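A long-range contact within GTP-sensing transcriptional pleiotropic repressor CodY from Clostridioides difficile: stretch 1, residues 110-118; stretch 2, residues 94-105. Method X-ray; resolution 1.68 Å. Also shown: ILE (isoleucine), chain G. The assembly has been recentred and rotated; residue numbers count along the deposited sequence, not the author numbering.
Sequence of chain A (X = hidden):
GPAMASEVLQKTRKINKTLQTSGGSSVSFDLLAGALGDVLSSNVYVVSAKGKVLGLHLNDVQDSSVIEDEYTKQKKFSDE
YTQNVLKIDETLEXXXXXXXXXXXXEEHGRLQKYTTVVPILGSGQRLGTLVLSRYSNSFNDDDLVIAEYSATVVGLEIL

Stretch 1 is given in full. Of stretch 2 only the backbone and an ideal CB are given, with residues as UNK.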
# COMPACT_ATOMS: atom_id res chain seq x y z
N ARG A 110 -30.12 20.34 -24.82
CA ARG A 110 -30.09 18.95 -24.33
C ARG A 110 -31.07 18.81 -23.16
O ARG A 110 -30.85 18.05 -22.23
CB ARG A 110 -28.67 18.56 -23.89
CG ARG A 110 -27.65 18.57 -25.02
CD ARG A 110 -26.28 18.05 -24.60
NE ARG A 110 -25.48 18.94 -23.73
CZ ARG A 110 -24.40 19.63 -24.10
NH1 ARG A 110 -23.74 20.34 -23.20
NH2 ARG A 110 -23.98 19.65 -25.36
N LEU A 111 -32.17 19.56 -23.22
CA LEU A 111 -33.05 19.70 -22.04
C LEU A 111 -34.01 18.56 -22.00
O LEU A 111 -34.63 18.38 -20.94
CB LEU A 111 -33.81 21.04 -21.97
CG LEU A 111 -32.85 22.28 -21.93
CD1 LEU A 111 -33.69 23.55 -21.93
CD2 LEU A 111 -31.95 22.19 -20.69
N GLN A 112 -34.10 17.80 -23.09
CA GLN A 112 -34.98 16.56 -23.15
C GLN A 112 -34.33 15.34 -22.49
O GLN A 112 -34.90 14.29 -22.33
CB GLN A 112 -35.44 16.18 -24.56
CG GLN A 112 -35.30 17.18 -25.66
CD GLN A 112 -33.95 17.04 -26.36
OE1 GLN A 112 -33.85 16.26 -27.34
NE2 GLN A 112 -32.89 17.76 -25.84
N LYS A 113 -33.11 15.44 -22.05
CA LYS A 113 -32.44 14.34 -21.42
C LYS A 113 -32.83 14.17 -19.94
O LYS A 113 -33.37 15.06 -19.31
CB LYS A 113 -30.91 14.59 -21.48
CG LYS A 113 -30.49 14.59 -22.95
CD LYS A 113 -28.98 14.71 -23.10
CE LYS A 113 -28.31 13.42 -22.88
NZ LYS A 113 -26.82 13.39 -23.15
N TYR A 114 -32.61 12.95 -19.46
CA TYR A 114 -32.74 12.62 -18.06
C TYR A 114 -31.36 12.46 -17.53
O TYR A 114 -30.60 11.66 -18.08
CB TYR A 114 -33.47 11.26 -17.88
CG TYR A 114 -34.92 11.32 -18.44
CD1 TYR A 114 -35.95 11.76 -17.63
CD2 TYR A 114 -35.21 10.95 -19.72
CE1 TYR A 114 -37.24 11.84 -18.13
CE2 TYR A 114 -36.51 11.01 -20.25
CZ TYR A 114 -37.53 11.49 -19.44
OH TYR A 114 -38.86 11.48 -19.92
N THR A 115 -31.10 13.16 -16.46
CA THR A 115 -29.79 13.09 -15.80
C THR A 115 -29.91 12.75 -14.31
O THR A 115 -30.74 13.34 -13.58
CB THR A 115 -29.08 14.46 -16.00
OG1 THR A 115 -28.92 14.66 -17.42
CG2 THR A 115 -27.67 14.38 -15.25
N THR A 116 -29.15 11.76 -13.88
CA THR A 116 -29.04 11.38 -12.52
C THR A 116 -27.64 11.70 -11.96
O THR A 116 -26.62 11.37 -12.61
CB THR A 116 -29.40 9.91 -12.39
OG1 THR A 116 -30.83 9.80 -12.70
CG2 THR A 116 -29.11 9.35 -10.99
N VAL A 117 -27.62 12.27 -10.80
CA VAL A 117 -26.37 12.71 -10.11
C VAL A 117 -26.25 12.05 -8.75
O VAL A 117 -27.15 12.20 -7.83
CB VAL A 117 -26.34 14.23 -10.00
CG1 VAL A 117 -24.98 14.70 -9.39
CG2 VAL A 117 -26.64 14.91 -11.34
N VAL A 118 -25.21 11.24 -8.66
CA VAL A 118 -24.99 10.41 -7.49
C VAL A 118 -23.71 10.82 -6.78
O VAL A 118 -22.62 10.66 -7.39
CB VAL A 118 -24.90 8.93 -7.81
CG1 VAL A 118 -24.78 8.10 -6.53
CG2 VAL A 118 -26.12 8.53 -8.67
N UNK A 94 -33.35 11.87 -12.30
CA UNK A 94 -34.17 12.34 -13.40
C UNK A 94 -34.34 13.81 -13.49
O UNK A 94 -35.41 14.32 -13.68
CB UNK A 94 -35.56 11.70 -13.31
N UNK A 95 -33.24 14.55 -13.32
CA UNK A 95 -33.24 15.89 -13.60
C UNK A 95 -33.51 16.01 -15.13
O UNK A 95 -32.92 15.28 -15.96
CB UNK A 95 -31.93 16.54 -13.15
N UNK A 96 -34.48 16.87 -15.47
CA UNK A 96 -35.10 17.05 -16.81
C UNK A 96 -35.91 18.43 -16.66
O UNK A 96 -36.11 18.86 -15.57
CB UNK A 96 -35.99 15.87 -17.19
N UNK A 97 -36.44 19.15 -17.62
CA UNK A 97 -35.92 19.50 -18.77
C UNK A 97 -35.30 20.88 -18.30
O UNK A 97 -34.11 20.90 -18.10
CB UNK A 97 -36.93 19.51 -19.92
N UNK A 98 -36.04 21.98 -18.09
CA UNK A 98 -35.39 23.28 -17.69
C UNK A 98 -34.76 23.28 -16.31
O UNK A 98 -33.76 24.03 -16.06
CB UNK A 98 -36.42 24.41 -17.73
N UNK A 99 -35.26 22.45 -15.39
CA UNK A 99 -34.54 22.33 -14.13
C UNK A 99 -33.04 21.91 -14.30
O UNK A 99 -32.29 22.16 -13.42
CB UNK A 99 -35.27 21.31 -13.25
N UNK A 100 -32.68 21.19 -15.37
CA UNK A 100 -31.30 20.78 -15.61
C UNK A 100 -30.40 22.00 -15.45
O UNK A 100 -29.31 21.89 -14.91
CB UNK A 100 -31.14 20.16 -17.00
N UNK A 101 -30.87 23.13 -15.92
CA UNK A 101 -30.06 24.36 -15.96
C UNK A 101 -29.66 24.97 -14.62
O UNK A 101 -28.69 25.76 -14.57
CB UNK A 101 -30.83 25.42 -16.75
N UNK A 102 -30.40 24.66 -13.56
CA UNK A 102 -30.06 25.12 -12.23
C UNK A 102 -28.69 24.52 -11.81
O UNK A 102 -27.88 25.20 -11.18
CB UNK A 102 -31.16 24.74 -11.24
N UNK A 103 -28.41 23.28 -12.24
CA UNK A 103 -27.16 22.58 -11.96
C UNK A 103 -26.13 22.64 -13.11
O UNK A 103 -24.89 22.81 -12.85
CB UNK A 103 -27.47 21.12 -11.64
N UNK A 104 -26.59 22.50 -14.33
CA UNK A 104 -25.71 22.38 -15.50
C UNK A 104 -26.15 23.47 -16.45
O UNK A 104 -26.95 23.23 -17.40
CB UNK A 104 -25.78 21.00 -16.15
N UNK A 105 -25.57 24.70 -16.29
CA UNK A 105 -26.19 25.80 -17.03
C UNK A 105 -26.00 25.90 -18.52
O UNK A 105 -26.66 26.74 -19.13
CB UNK A 105 -25.69 27.11 -16.43
N ILE G . -23.74 17.46 -21.16
CA ILE G . -23.90 16.24 -20.31
C ILE G . -24.44 15.11 -21.15
O ILE G . -25.45 15.31 -21.83
CB ILE G . -24.79 16.53 -19.12
CG1 ILE G . -24.08 17.55 -18.21
CG2 ILE G . -24.98 15.30 -18.30
CD1 ILE G . -22.97 16.98 -17.35
OXT ILE G . -23.80 14.08 -21.19

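Position 94 has phi/psi of 56/44, a left-handed conformation that favours asparagine, aspartate or glycine. Its CA-to-CB bond points away from stretch 1, yet the ideal CB lies only 4.3 Å from Tyr114 CD1, so a short side chain could still reach the ring. The backbone N sits 3.3 Å from Thr116 OG1 with an N-H...O angle of 171°, a hydrogen bond available to any residue but proline. The deposited residue is Asn94, matching the backbone preference; its side chain ends beside Tyr114.

At position 95 the backbone forms the antiparallel bridge to Thr115: its N donates to Thr115 O at 2.8 Å, and Thr115 N donates to its O at 2.8 Å. Proline is therefore excluded. The CB lies on the same sheet face as the Thr115 side chain, where CG2 offers an apolar surface, so leucine, isoleucine, valine or methionine would fit. The residue is Leu95, its CB 4.3 Å from Thr115 CB.

Position 96 is extended (-167/167). The CB points sideways, but its ideal position is 3.5 Å from Lys113 O and 4.1 Å from Tyr114 CD1. A carbonyl without a donor from the backbone of stretch 2, next to an aromatic ring, invites a short donor: asparagine, serine or threonine. The residue is Asn96. Its ND2 donates to Lys113 O at 2.9 Å, with an almost straight angle of 175°, and the same ND2 lies over one face of the Tyr114 ring.

At position 97 an ideal CB would lie 2.8 Å from Leu111 O, which is a clash. This argues for glycine; the backbone angles (-92/-76) would not by themselves demand it. Gly97 it is, preceded by a cis peptide bond.

Position 98 points away, its ideal CB 5.1 Å from Leu111 CD1; many polar residues would do. In Glu98, CG passes 4.1 Å from Leu111 CD1. Position 99 has nothing of stretch 1 within 5.5 Å of its ideal CB, so the contact sets no preference; it is Lys99.

Position 100 points toward stretch 1, with its ideal CB 4.3 Å from Leu111 CD2. Leucine, isoleucine, valine or methionine would suit. Ile100 (chi1 -75°, m; chi2 158°, t) sends CD1 to the turn from Arg110 to Lys113, 3.5 Å from Leu111 O and 3.6 Å from Lys113 O.

At position 101 the CA-to-CB bond points sideways, and the ideal CB is 5.2 Å from Leu111 CD2, a distance a longer apolar chain can close. Leu101 does so, CD2 to Leu111 CD2 being 3.9 Å.

Position 102 is out of reach, and Glu102 makes no contact. Position 103 points toward stretch 1 but from too far for a close approach; Ile103 makes no contact within 4.5 Å.

Position 104 points toward stretch 1 across a gap, with Thr115 CG2, Val117 CG2 and the bound isoleucine beyond it. A large apolar group, aromatic or long aliphatic, would suit. Phe104 places CE2 4.0 Å from Thr115 CG2 and CZ 4.0 Å from Val117 CG2, while the ligand's CD1 lies over one ring face. Position 105, Pro105, is out of reach.

Stretch 2, residues 94-105: NLNGEKILEIFP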
# COMPACT_ATOMS: atom_id res chain seq x y z
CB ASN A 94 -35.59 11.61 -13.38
CG ASN A 94 -35.47 10.17 -13.61
OD1 ASN A 94 -36.12 9.31 -12.90
ND2 ASN A 94 -34.68 9.83 -14.60
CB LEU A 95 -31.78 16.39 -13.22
CG LEU A 95 -31.51 17.83 -13.34
CD1 LEU A 95 -32.33 18.59 -12.32
CD2 LEU A 95 -30.00 18.03 -13.03
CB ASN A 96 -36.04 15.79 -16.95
CG ASN A 96 -36.83 15.71 -18.26
OD1 ASN A 96 -38.05 15.85 -18.20
ND2 ASN A 96 -36.21 15.42 -19.41
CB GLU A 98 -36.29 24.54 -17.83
CG GLU A 98 -36.55 24.92 -19.28
CD GLU A 98 -36.66 26.42 -19.51
OE1 GLU A 98 -37.79 26.88 -19.73
OE2 GLU A 98 -35.60 27.10 -19.48
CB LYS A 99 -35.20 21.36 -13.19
CG LYS A 99 -35.41 21.86 -11.76
CD LYS A 99 -36.65 21.17 -11.15
CE LYS A 99 -36.47 19.66 -11.13
NZ LYS A 99 -37.35 18.86 -12.05
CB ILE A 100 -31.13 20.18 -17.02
CG1 ILE A 100 -31.72 18.74 -17.11
CG2 ILE A 100 -29.69 19.98 -17.37
CD1 ILE A 100 -32.04 18.36 -18.54
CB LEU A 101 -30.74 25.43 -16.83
CG LEU A 101 -30.97 25.14 -18.31
CD1 LEU A 101 -31.77 26.28 -18.92
CD2 LEU A 101 -29.69 24.97 -19.12
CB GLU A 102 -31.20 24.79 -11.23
CG GLU A 102 -32.49 25.58 -11.50
CD GLU A 102 -33.75 25.06 -10.73
OE1 GLU A 102 -33.62 24.34 -9.71
OE2 GLU A 102 -34.89 25.38 -11.14
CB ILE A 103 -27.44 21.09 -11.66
CG1 ILE A 103 -28.33 21.02 -10.39
CG2 ILE A 103 -26.13 20.36 -11.41
CD1 ILE A 103 -29.31 19.89 -10.43
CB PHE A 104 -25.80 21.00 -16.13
CG PHE A 104 -25.44 19.90 -15.24
CD1 PHE A 104 -24.14 19.71 -14.76
CD2 PHE A 104 -26.42 18.93 -14.88
CE1 PHE A 104 -23.81 18.67 -13.96
CE2 PHE A 104 -26.11 17.88 -14.04
CZ PHE A 104 -24.81 17.69 -13.57
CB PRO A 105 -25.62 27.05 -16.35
CG PRO A 105 -25.44 26.67 -14.99
CD PRO A 105 -25.00 25.23 -15.03
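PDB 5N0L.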